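Local structure of protein (lectin) (Hyacinthoides hispanica, 1B2P) at residues I35-T38 with L42-Y45; L23-L26 with V31-F34; G71-I76 with T82-P87; V98-P101 with V105-Y108. The protein binds mannose as a bulb lectin of a monocot plant, probably recognising mannose-containing glycans through sites repeated within a beta-prism subunit. All coordinates share one frame; numbering follows the deposited sequence.

Four antiparallel hairpins show how a lectin prism reuses the same geometry in different surroundings. Contacts 1 and 2 share strand 30-36 and lie in one sheet, whereas contacts 3 and 4 come from two others; leucine and valine side chains of all three sheets meet between them. Contacts 1 and 4 are near copies, each ending in a tyrosine-glutamine bond, yet contact 4 is buried and its sheet runs on into the second subunit, while contact 1 is partly buried. Contact 2 turns one face to the interior and the other to a third subunit. Contact 3 differs in its bulge, its serine hydroxyl and its bridging water.

Contact 1. Residues I35-T38 with L42-Y45; sequences IMQT and LVLY
Gln37 and Tyr45 approach from opposite directions, and the phenol meets the amide at its oxygen. Tyr45 OH donates to Gln37 OE1 at 2.6 Å, lying in the carbonyl plane with a C=O...donor angle of 151°. The amide and ring planes are 26° apart; Gln37 OE1 sits at the edge of the ring, 3.2 Å from Tyr45 CE2. With CG anti to the carbonyl carbon (chi1 -63°) and the chain extended beyond it, Gln37 reaches across to the neighbouring strand; a second bond, from NE2 to Asp39, restrains the turn of the amide. Ile35 reaches the same ring from another point on its edge, CG2 lying 3.5 Å from Tyr45 CE2. Val43 serves both groups: its CG1 covers one ring face near the rim, while Val43 CG2 lies 3.7 Å from Gln37 OE1.

Gln37, Asp39, Val43 and Tyr45 belong to the Gln-x-Asp-x-Asn-x-Val-x-Tyr signature of monocot mannose-binding lectins, in which such residues typically line a sugar site; this one is unligated, and a similar role is probable. Backbone bonds between Ile35 and Val43 fix the pairing, with Ile35 N to Val43 O at 2.9 Å and the return bond from Val43 N to Ile35 O at 3.0 Å. On the other face of the sheet, Met36 and Leu42 cross at about a right angle. The methionine bends so that its terminal CE comes to 4.2 Å from Leu42 CB, and both side chains continue inward to touch Val75 of strand 73-76.

Contact 2. Residues L23-L26 with V31-F34; sequences LEIL and VYRF
Val31 meets two residues of strand 22-27 with its two methyl groups. Its CG2 lies 4.0 Å from Leu26 CD1, the side chains running alongside each other, while CG1 is 3.5 Å from Glu24 OE2. Tyr32, next along, belongs to the opposite face. Its backbone N donates to Ile25 O at 2.8 Å and its carbonyl accepts Ile25 N, while its ring carbon CD2 rests 4.0 Å from Ile25 CG1. That isoleucine carbon takes the place between the backbone N and the carbonyl carbon (chi1 60°), and Ile25 CD1 extends from it to touch the Tyr32 ring as well.

Arg33 returns to the face of Val31. It lies beside Glu24 and points the same way, but the carboxylate reaches the aliphatic part of the arginine: Glu24 OE2 is 3.5 Å from Arg33 CG but 4.8 Å from Arg33 NE. The guanidinium instead uses NH2 to bond the carbonyl of Asn47. Phe34 closes the register with a pair of backbone bonds to Leu23, whose CB lies 4.1 Å from Phe34 CB; the ring then leads off toward Leu42 and Leu44.

Leu23, Ile25, Tyr32 and Phe34 thus form a largely apolar face, whereas the face of Glu24, Leu26, Val31 and Arg33 mixes charge with hydrocarbon and packs against a third subunit; there the glutamate-arginine attraction is probably a modest, indirect contribution beside the backbone bonds.

Contact 3. Residues G71-I76 with T82-P87; sequences GVLVVI and TVWQSP
A classic beta bulge interrupts the hairpin of strands 73-76 and 82-85, where Val83 and Trp84 both stand opposite Val75. Val83 N donates to Val75 O at 2.9 Å, while Val75 N donates to Trp84 O, and the register shifts by one residue before Ile76 pairs with Thr82. The extra residue carries its own packing: Val83 CG2 lies 3.7 Å from Val75 CG1.

Trp84 has CG anti to its backbone nitrogen (chi1 -177°), a setting that sends the indole along the strand pair toward Leu73. There its CZ3 comes to 3.9 Å from Leu73 CD2. Beyond the regular pairing, Ser86 grips Leu73 twice. Its backbone N gives a bond to Leu73 O at 2.9 Å, and its hydroxyl OG accepts Leu73 N, also at 2.9 Å. The same hydroxyl donates to a water 2.7 Å from OG, which in turn donates to Gly71 O. Ser86 OG is thus held from two directions, and the bridge extends the contact past the end of the strands.

Within this chain strand 82-85 is the outer strand of its sheet. Strand 73-76 has strand 64-67 on its other flank, where Val74 and Ile76 touch Val66; Leu73 and Val75 face inward to Leu42 of strand 42-46, and Ser86 and Pro87 pack on Trp113 of the second subunit.

Contact 4. Residues V98-P101 with V105-Y108; sequences VLQP and VVIY
Gln100, Val106 and Tyr108 form the dense side of this hairpin. Tyr108 OH donates to Gln100 OE1 at 2.6 Å, on a lone pair and in the carbonyl plane, with amide and ring nearly coplanar (26° apart). Gln100 CG stands beside the backbone N (chi1 -61°), and the straight chain carries the amide over Val106. One methyl of that valine, CG2, touches both ends of the amide, at 3.4 Å from Gln100 OE1 and 3.4 Å from Gln100 NE2; the other, CG1, covers one face of the Tyr108 ring near its rim. The amide is thus fixed by a bond at its oxygen and by the methyl of Val106 against it, with a weak bond from NE2 to Asp102 besides.

Away from this cluster the two segments meet more lightly. Val98 CG2 comes only to 4.0 Å from Tyr108 CD2, although the backbones are closely tied, Val98 N to Val106 O at 2.8 Å and Val106 N to Val98 O at 3.1 Å. On the opposite face of the sheet Leu99 CD1 and Val105 CG2 touch at 3.7 Å, and Leu44, Leu23 and Ile25 cover that face. The looser end is at Pro101, partly exposed, which leads the chain away from the strand and packs on Asn12 of the second subunit. Strand 105-114 continues the sheet into that subunit through an antiparallel ladder. The whole repeats the Gln-x-Asp-x-Asn-x-Val-x-Tyr signature of the monocot mannose-binding lectins, consistent with a further sugar site of the beta-prism II fold.

Contact 1. Residues I35-T38 with L42-Y45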
loop_
_atom_site.group_PDB
_atom_site.type_symbol
_atom_site.label_atom_id
_atom_site.label_comp_id
_atom_site.label_asym_id
_atom_site.label_seq_id
_atom_site.Cartn_x
_atom_site.Cartn_y
_atom_site.Cartn_z
ATOM N N ILE A 35 -9.431 3.799 15.622
ATOM C CA ILE A 35 -10.722 3.695 14.960
ATOM C C ILE A 35 -11.848 4.503 15.686
ATOM O O ILE A 35 -11.872 4.517 16.868
ATOM C CB ILE A 35 -11.129 2.208 14.892
ATOM C CG1 ILE A 35 -12.528 1.988 14.300
ATOM C CG2 ILE A 35 -10.917 1.495 16.237
ATOM C CD1 ILE A 35 -12.626 0.553 13.795
ATOM N N MET A 36 -12.623 5.140 14.807
ATOM C CA MET A 36 -13.832 5.847 15.329
ATOM C C MET A 36 -14.957 4.803 15.349
ATOM O O MET A 36 -15.424 4.476 14.262
ATOM C CB MET A 36 -14.126 7.043 14.427
ATOM C CG MET A 36 -15.403 7.862 14.806
ATOM S SD MET A 36 -15.187 8.908 16.243
ATOM C CE MET A 36 -15.770 7.796 17.572
ATOM N N GLN A 37 -15.254 4.270 16.521
ATOM C CA GLN A 37 -16.255 3.198 16.536
ATOM C C GLN A 37 -17.717 3.742 16.486
ATOM O O GLN A 37 -17.996 4.933 16.750
ATOM C CB GLN A 37 -16.135 2.421 17.874
ATOM C CG GLN A 37 -14.709 1.784 17.898
ATOM C CD GLN A 37 -14.499 0.860 19.054
ATOM O OE1 GLN A 37 -13.552 0.022 19.100
ATOM N NE2 GLN A 37 -15.295 0.922 20.150
ATOM N N THR A 38 -18.513 2.754 16.101
ATOM C CA THR A 38 -19.982 3.054 15.972
ATOM C C THR A 38 -20.583 3.480 17.299
ATOM O O THR A 38 -21.476 4.328 17.402
ATOM C CB THR A 38 -20.782 1.799 15.544
ATOM O OG1 THR A 38 -20.304 1.403 14.240
ATOM C CG2 THR A 38 -22.239 2.127 15.221
ATOM N N LEU A 42 -13.429 6.533 20.530
ATOM C CA LEU A 42 -12.287 6.543 19.508
ATOM C C LEU A 42 -11.155 5.834 20.218
ATOM O O LEU A 42 -10.752 6.228 21.333
ATOM C CB LEU A 42 -11.997 8.043 19.315
ATOM C CG LEU A 42 -10.675 8.313 18.472
ATOM C CD1 LEU A 42 -10.769 7.770 17.074
ATOM C CD2 LEU A 42 -10.478 9.803 18.516
ATOM N N VAL A 43 -10.715 4.739 19.587
ATOM C CA VAL A 43 -9.883 3.754 20.307
ATOM C C VAL A 43 -8.586 3.437 19.536
ATOM O O VAL A 43 -8.723 3.234 18.325
ATOM C CB VAL A 43 -10.630 2.396 20.515
ATOM C CG1 VAL A 43 -9.818 1.483 21.415
ATOM C CG2 VAL A 43 -12.053 2.775 21.117
ATOM N N LEU A 44 -7.481 3.286 20.244
ATOM C CA LEU A 44 -6.243 2.740 19.595
ATOM C C LEU A 44 -6.094 1.262 20.050
ATOM O O LEU A 44 -6.072 1.003 21.242
ATOM C CB LEU A 44 -5.065 3.514 20.104
ATOM C CG LEU A 44 -3.651 3.043 19.646
ATOM C CD1 LEU A 44 -3.543 3.276 18.128
ATOM C CD2 LEU A 44 -2.655 3.886 20.411
ATOM N N TYR A 45 -6.060 0.396 19.076
ATOM C CA TYR A 45 -5.910 -1.035 19.292
ATOM C C TYR A 45 -4.490 -1.461 18.864
ATOM O O TYR A 45 -3.909 -0.965 17.928
ATOM C CB TYR A 45 -6.828 -1.830 18.430
ATOM C CG TYR A 45 -8.256 -1.797 18.980
ATOM C CD1 TYR A 45 -8.640 -2.682 19.995
ATOM C CD2 TYR A 45 -9.167 -0.885 18.490
ATOM C CE1 TYR A 45 -9.979 -2.623 20.406
ATOM C CE2 TYR A 45 -10.505 -0.776 18.900
ATOM C CZ TYR A 45 -10.845 -1.735 19.886
ATOM O OH TYR A 45 -12.107 -1.650 20.410
#

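Contact 2. Residues L23-L26 with V31-F34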
loop_
_atom_site.group_PDB
_atom_site.type_symbol
_atom_site.label_atom_id
_atom_site.label_comp_id
_atom_site.label_asym_id
_atom_site.label_seq_id
_atom_site.Cartn_x
_atom_site.Cartn_y
_atom_site.Cartn_z
ATOM N N LEU A 23 -7.388 4.770 11.060
ATOM C CA LEU A 23 -5.991 4.747 10.556
ATOM C C LEU A 23 -5.455 3.392 10.897
ATOM O O LEU A 23 -5.816 2.794 11.918
ATOM C CB LEU A 23 -5.167 5.773 11.321
ATOM C CG LEU A 23 -5.674 7.221 11.274
ATOM C CD1 LEU A 23 -4.708 8.204 11.903
ATOM C CD2 LEU A 23 -5.911 7.673 9.812
ATOM N N GLU A 24 -4.526 2.884 10.083
ATOM C CA GLU A 24 -4.005 1.531 10.362
ATOM C C GLU A 24 -2.587 1.446 9.825
ATOM O O GLU A 24 -2.402 1.774 8.618
ATOM C CB GLU A 24 -4.839 0.442 9.740
ATOM C CG GLU A 24 -4.304 -0.971 9.812
ATOM C CD GLU A 24 -5.242 -1.940 9.134
ATOM O OE1 GLU A 24 -5.166 -2.021 7.878
ATOM O OE2 GLU A 24 -6.089 -2.474 9.817
ATOM N N ILE A 25 -1.673 0.916 10.651
ATOM C CA ILE A 25 -0.401 0.551 10.059
ATOM C C ILE A 25 0.033 -0.801 10.678
ATOM O O ILE A 25 -0.556 -1.239 11.667
ATOM C CB ILE A 25 0.647 1.548 10.485
ATOM C CG1 ILE A 25 0.890 1.673 11.983
ATOM C CG2 ILE A 25 0.323 2.956 9.892
ATOM C CD1 ILE A 25 2.073 2.551 12.363
ATOM N N LEU A 26 1.126 -1.358 10.115
ATOM C CA LEU A 26 1.630 -2.621 10.654
ATOM C C LEU A 26 2.995 -2.412 11.301
ATOM O O LEU A 26 3.794 -1.617 10.785
ATOM C CB LEU A 26 1.804 -3.546 9.426
ATOM C CG LEU A 26 0.753 -4.526 9.005
ATOM C CD1 LEU A 26 -0.592 -3.836 8.952
ATOM C CD2 LEU A 26 1.204 -5.216 7.684
ATOM N N VAL A 31 -0.939 -5.165 14.218
ATOM C CA VAL A 31 -1.733 -4.193 13.456
ATOM C C VAL A 31 -2.085 -3.106 14.458
ATOM O O VAL A 31 -2.814 -3.430 15.430
ATOM C CB VAL A 31 -2.906 -4.901 12.811
ATOM C CG1 VAL A 31 -3.863 -3.966 12.089
ATOM C CG2 VAL A 31 -2.410 -5.961 11.796
ATOM N N TYR A 32 -1.823 -1.856 14.106
ATOM C CA TYR A 32 -2.178 -0.750 15.063
ATOM C C TYR A 32 -3.346 -0.081 14.372
ATOM O O TYR A 32 -3.263 0.159 13.182
ATOM C CB TYR A 32 -1.057 0.215 15.219
ATOM C CG TYR A 32 0.164 -0.341 15.913
ATOM C CD1 TYR A 32 0.071 -1.424 16.792
ATOM C CD2 TYR A 32 1.361 0.299 15.705
ATOM C CE1 TYR A 32 1.262 -1.866 17.361
ATOM C CE2 TYR A 32 2.555 -0.120 16.349
ATOM C CZ TYR A 32 2.431 -1.222 17.150
ATOM O OH TYR A 32 3.584 -1.650 17.826
ATOM N N ARG A 33 -4.503 0.067 15.056
ATOM C CA ARG A 33 -5.633 0.695 14.378
ATOM C C ARG A 33 -6.124 1.769 15.303
ATOM O O ARG A 33 -6.333 1.590 16.505
ATOM C CB ARG A 33 -6.819 -0.295 14.186
ATOM C CG ARG A 33 -6.549 -1.305 13.074
ATOM C CD ARG A 33 -7.852 -2.222 13.010
ATOM N NE ARG A 33 -7.873 -2.988 14.287
ATOM C CZ ARG A 33 -8.935 -3.418 14.971
ATOM N NH1 ARG A 33 -10.146 -3.146 14.464
ATOM N NH2 ARG A 33 -8.830 -4.089 16.133
ATOM N N PHE A 34 -6.428 2.943 14.729
ATOM C CA PHE A 34 -6.966 4.035 15.557
ATOM C C PHE A 34 -8.328 4.251 14.927
ATOM O O PHE A 34 -8.471 4.726 13.807
ATOM C CB PHE A 34 -6.168 5.325 15.308
ATOM C CG PHE A 34 -6.435 6.501 16.211
ATOM C CD1 PHE A 34 -6.369 6.367 17.618
ATOM C CD2 PHE A 34 -6.753 7.709 15.637
ATOM C CE1 PHE A 34 -6.588 7.500 18.356
ATOM C CE2 PHE A 34 -7.002 8.853 16.421
ATOM C CZ PHE A 34 -6.907 8.727 17.770
#

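Contact 3. Residues G71-I76 with T82-P87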
loop_
_atom_site.group_PDB
_atom_site.type_symbol
_atom_site.label_atom_id
_atom_site.label_comp_id
_atom_site.label_asym_id
_atom_site.label_seq_id
_atom_site.Cartn_x
_atom_site.Cartn_y
_atom_site.Cartn_z
ATOM N N GLY A 71 -5.395 22.466 15.927
ATOM C CA GLY A 71 -4.594 21.285 16.355
ATOM C C GLY A 71 -5.389 20.484 17.412
ATOM O O GLY A 71 -4.796 19.552 17.965
ATOM N N VAL A 72 -6.593 20.870 17.755
ATOM C CA VAL A 72 -7.376 20.063 18.764
ATOM C C VAL A 72 -8.103 18.989 18.107
ATOM O O VAL A 72 -8.866 19.202 17.084
ATOM C CB VAL A 72 -8.376 20.983 19.487
ATOM C CG1 VAL A 72 -9.337 20.192 20.384
ATOM C CG2 VAL A 72 -7.594 22.079 20.185
ATOM N N LEU A 73 -7.986 17.740 18.506
ATOM C CA LEU A 73 -8.751 16.647 17.965
ATOM C C LEU A 73 -10.070 16.521 18.728
ATOM O O LEU A 73 -10.044 16.686 19.938
ATOM C CB LEU A 73 -7.961 15.341 18.247
ATOM C CG LEU A 73 -8.624 14.026 17.868
ATOM C CD1 LEU A 73 -8.804 13.935 16.360
ATOM C CD2 LEU A 73 -7.737 12.859 18.377
ATOM N N VAL A 74 -11.168 16.378 17.945
ATOM C CA VAL A 74 -12.477 16.385 18.732
ATOM C C VAL A 74 -13.206 15.223 18.176
ATOM O O VAL A 74 -13.106 14.612 17.140
ATOM C CB VAL A 74 -13.338 17.611 18.450
ATOM C CG1 VAL A 74 -12.625 18.828 19.007
ATOM C CG2 VAL A 74 -13.545 17.792 16.949
ATOM N N VAL A 75 -14.172 14.658 19.034
ATOM C CA VAL A 75 -15.146 13.688 18.628
ATOM C C VAL A 75 -16.594 14.378 18.796
ATOM O O VAL A 75 -16.744 14.969 19.835
ATOM C CB VAL A 75 -15.100 12.478 19.610
ATOM C CG1 VAL A 75 -16.186 11.483 19.293
ATOM C CG2 VAL A 75 -13.713 11.788 19.560
ATOM N N ILE A 76 -17.234 14.315 17.673
ATOM C CA ILE A 76 -18.483 15.131 17.606
ATOM C C ILE A 76 -19.596 14.199 17.200
ATOM O O ILE A 76 -19.480 13.313 16.374
ATOM C CB ILE A 76 -18.357 16.196 16.487
ATOM C CG1 ILE A 76 -17.211 17.136 16.743
ATOM C CG2 ILE A 76 -19.723 16.944 16.428
ATOM C CD1 ILE A 76 -16.966 18.104 15.550
ATOM N N THR A 82 -20.030 18.133 20.928
ATOM C CA THR A 82 -18.632 17.649 21.071
ATOM C C THR A 82 -18.591 16.863 22.382
ATOM O O THR A 82 -18.860 17.354 23.481
ATOM C CB THR A 82 -17.674 18.840 21.143
ATOM O OG1 THR A 82 -17.791 19.503 19.855
ATOM C CG2 THR A 82 -16.232 18.424 21.408
ATOM N N VAL A 83 -18.147 15.607 22.346
ATOM C CA VAL A 83 -18.087 14.796 23.507
ATOM C C VAL A 83 -16.695 14.526 24.045
ATOM O O VAL A 83 -16.440 14.153 25.174
ATOM C CB VAL A 83 -18.764 13.450 23.326
ATOM C CG1 VAL A 83 -20.275 13.607 23.085
ATOM C CG2 VAL A 83 -18.181 12.602 22.165
ATOM N N TRP A 84 -15.653 15.052 23.245
ATOM C CA TRP A 84 -14.313 14.868 23.745
ATOM C C TRP A 84 -13.361 15.835 22.948
ATOM O O TRP A 84 -13.719 15.934 21.802
ATOM C CB TRP A 84 -13.768 13.434 23.561
ATOM C CG TRP A 84 -12.409 13.195 24.137
ATOM C CD1 TRP A 84 -12.079 12.762 25.423
ATOM C CD2 TRP A 84 -11.125 13.329 23.451
ATOM N NE1 TRP A 84 -10.714 12.695 25.523
ATOM C CE2 TRP A 84 -10.101 13.026 24.359
ATOM C CE3 TRP A 84 -10.858 13.643 22.111
ATOM C CZ2 TRP A 84 -8.741 13.059 24.011
ATOM C CZ3 TRP A 84 -9.485 13.678 21.771
ATOM C CH2 TRP A 84 -8.463 13.374 22.698
ATOM N N GLN A 85 -12.398 16.379 23.629
ATOM C CA GLN A 85 -11.386 17.126 22.822
ATOM C C GLN A 85 -10.056 16.931 23.441
ATOM O O GLN A 85 -9.943 16.846 24.693
ATOM C CB GLN A 85 -11.820 18.601 22.774
ATOM C CG GLN A 85 -11.883 19.296 24.121
ATOM C CD GLN A 85 -12.543 20.673 23.865
ATOM O OE1 GLN A 85 -13.669 20.784 23.374
ATOM N NE2 GLN A 85 -11.755 21.696 24.135
ATOM N N SER A 86 -9.020 16.981 22.596
ATOM C CA SER A 86 -7.676 16.886 23.233
ATOM C C SER A 86 -7.503 18.192 23.927
ATOM O O SER A 86 -7.921 19.307 23.698
ATOM C CB SER A 86 -6.635 16.558 22.095
ATOM O OG SER A 86 -6.687 17.621 21.123
ATOM N N PRO A 87 -6.536 18.226 24.914
ATOM C CA PRO A 87 -6.479 19.292 25.875
ATOM C C PRO A 87 -5.603 20.422 25.544
ATOM O O PRO A 87 -5.468 21.312 26.412
ATOM C CB PRO A 87 -5.835 18.520 27.080
ATOM C CG PRO A 87 -4.990 17.460 26.486
ATOM C CD PRO A 87 -5.782 16.985 25.297
HETATM O O HOH W 1 -4.327 18.854 20.656
#

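Contact 4. Residues V98-P101 with V105-Y108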
loop_
_atom_site.group_PDB
_atom_site.type_symbol
_atom_site.label_atom_id
_atom_site.label_comp_id
_atom_site.label_asym_id
_atom_site.label_seq_id
_atom_site.Cartn_x
_atom_site.Cartn_y
_atom_site.Cartn_z
ATOM N N VAL A 98 -0.687 11.761 13.356
ATOM C CA VAL A 98 -0.075 10.620 12.710
ATOM C C VAL A 98 -0.105 9.382 13.651
ATOM O O VAL A 98 0.264 9.619 14.818
ATOM C CB VAL A 98 1.453 10.934 12.464
ATOM C CG1 VAL A 98 2.130 9.808 11.708
ATOM C CG2 VAL A 98 1.564 12.310 11.704
ATOM N N LEU A 99 -0.507 8.271 13.096
ATOM C CA LEU A 99 -0.322 6.974 13.852
ATOM C C LEU A 99 1.058 6.514 13.385
ATOM O O LEU A 99 1.321 6.171 12.254
ATOM C CB LEU A 99 -1.438 6.037 13.315
ATOM C CG LEU A 99 -1.287 4.574 13.859
ATOM C CD1 LEU A 99 -1.297 4.581 15.379
ATOM C CD2 LEU A 99 -2.444 3.737 13.292
ATOM N N GLN A 100 1.930 6.413 14.434
ATOM C CA GLN A 100 3.406 6.198 14.119
ATOM C C GLN A 100 3.837 4.802 14.354
ATOM O O GLN A 100 3.208 4.035 15.120
ATOM C CB GLN A 100 4.195 7.010 15.154
ATOM C CG GLN A 100 3.806 8.522 14.999
ATOM C CD GLN A 100 4.672 9.443 15.753
ATOM O OE1 GLN A 100 4.735 10.649 15.439
ATOM N NE2 GLN A 100 5.346 9.084 16.879
ATOM N N PRO A 101 4.957 4.370 13.713
ATOM C CA PRO A 101 5.392 2.987 13.876
ATOM C C PRO A 101 5.745 2.736 15.333
ATOM O O PRO A 101 5.697 1.511 15.638
ATOM C CB PRO A 101 6.743 3.019 13.089
ATOM C CG PRO A 101 6.406 4.003 11.938
ATOM C CD PRO A 101 5.646 5.126 12.611
ATOM N N VAL A 105 0.389 8.029 19.029
ATOM C CA VAL A 105 -0.427 8.860 17.986
ATOM C C VAL A 105 -0.198 10.267 18.404
ATOM O O VAL A 105 -0.320 10.686 19.566
ATOM C CB VAL A 105 -1.925 8.595 18.250
ATOM C CG1 VAL A 105 -2.762 9.621 17.452
ATOM C CG2 VAL A 105 -2.245 7.173 17.822
ATOM N N VAL A 106 0.316 11.166 17.478
ATOM C CA VAL A 106 0.844 12.433 17.763
ATOM C C VAL A 106 0.207 13.509 16.800
ATOM O O VAL A 106 0.140 13.159 15.648
ATOM C CB VAL A 106 2.406 12.438 17.611
ATOM C CG1 VAL A 106 3.026 13.722 18.107
ATOM C CG2 VAL A 106 3.070 11.222 18.345
ATOM N N ILE A 107 -0.042 14.633 17.423
ATOM C CA ILE A 107 -0.504 15.746 16.563
ATOM C C ILE A 107 0.696 16.664 16.370
ATOM O O ILE A 107 1.253 17.110 17.379
ATOM C CB ILE A 107 -1.631 16.527 17.265
ATOM C CG1 ILE A 107 -2.803 15.558 17.393
ATOM C CG2 ILE A 107 -1.988 17.803 16.436
ATOM C CD1 ILE A 107 -4.046 16.230 18.194
ATOM N N TYR A 108 1.075 17.043 15.179
ATOM C CA TYR A 108 2.128 18.000 14.955
ATOM C C TYR A 108 1.597 19.272 14.221
ATOM O O TYR A 108 0.781 19.066 13.349
ATOM C CB TYR A 108 3.144 17.328 13.932
ATOM C CG TYR A 108 3.874 16.100 14.432
ATOM C CD1 TYR A 108 5.083 16.320 15.092
ATOM C CD2 TYR A 108 3.377 14.822 14.251
ATOM C CE1 TYR A 108 5.798 15.214 15.575
ATOM C CE2 TYR A 108 4.098 13.683 14.698
ATOM C CZ TYR A 108 5.285 13.968 15.376
ATOM O OH TYR A 108 5.982 12.850 15.820
#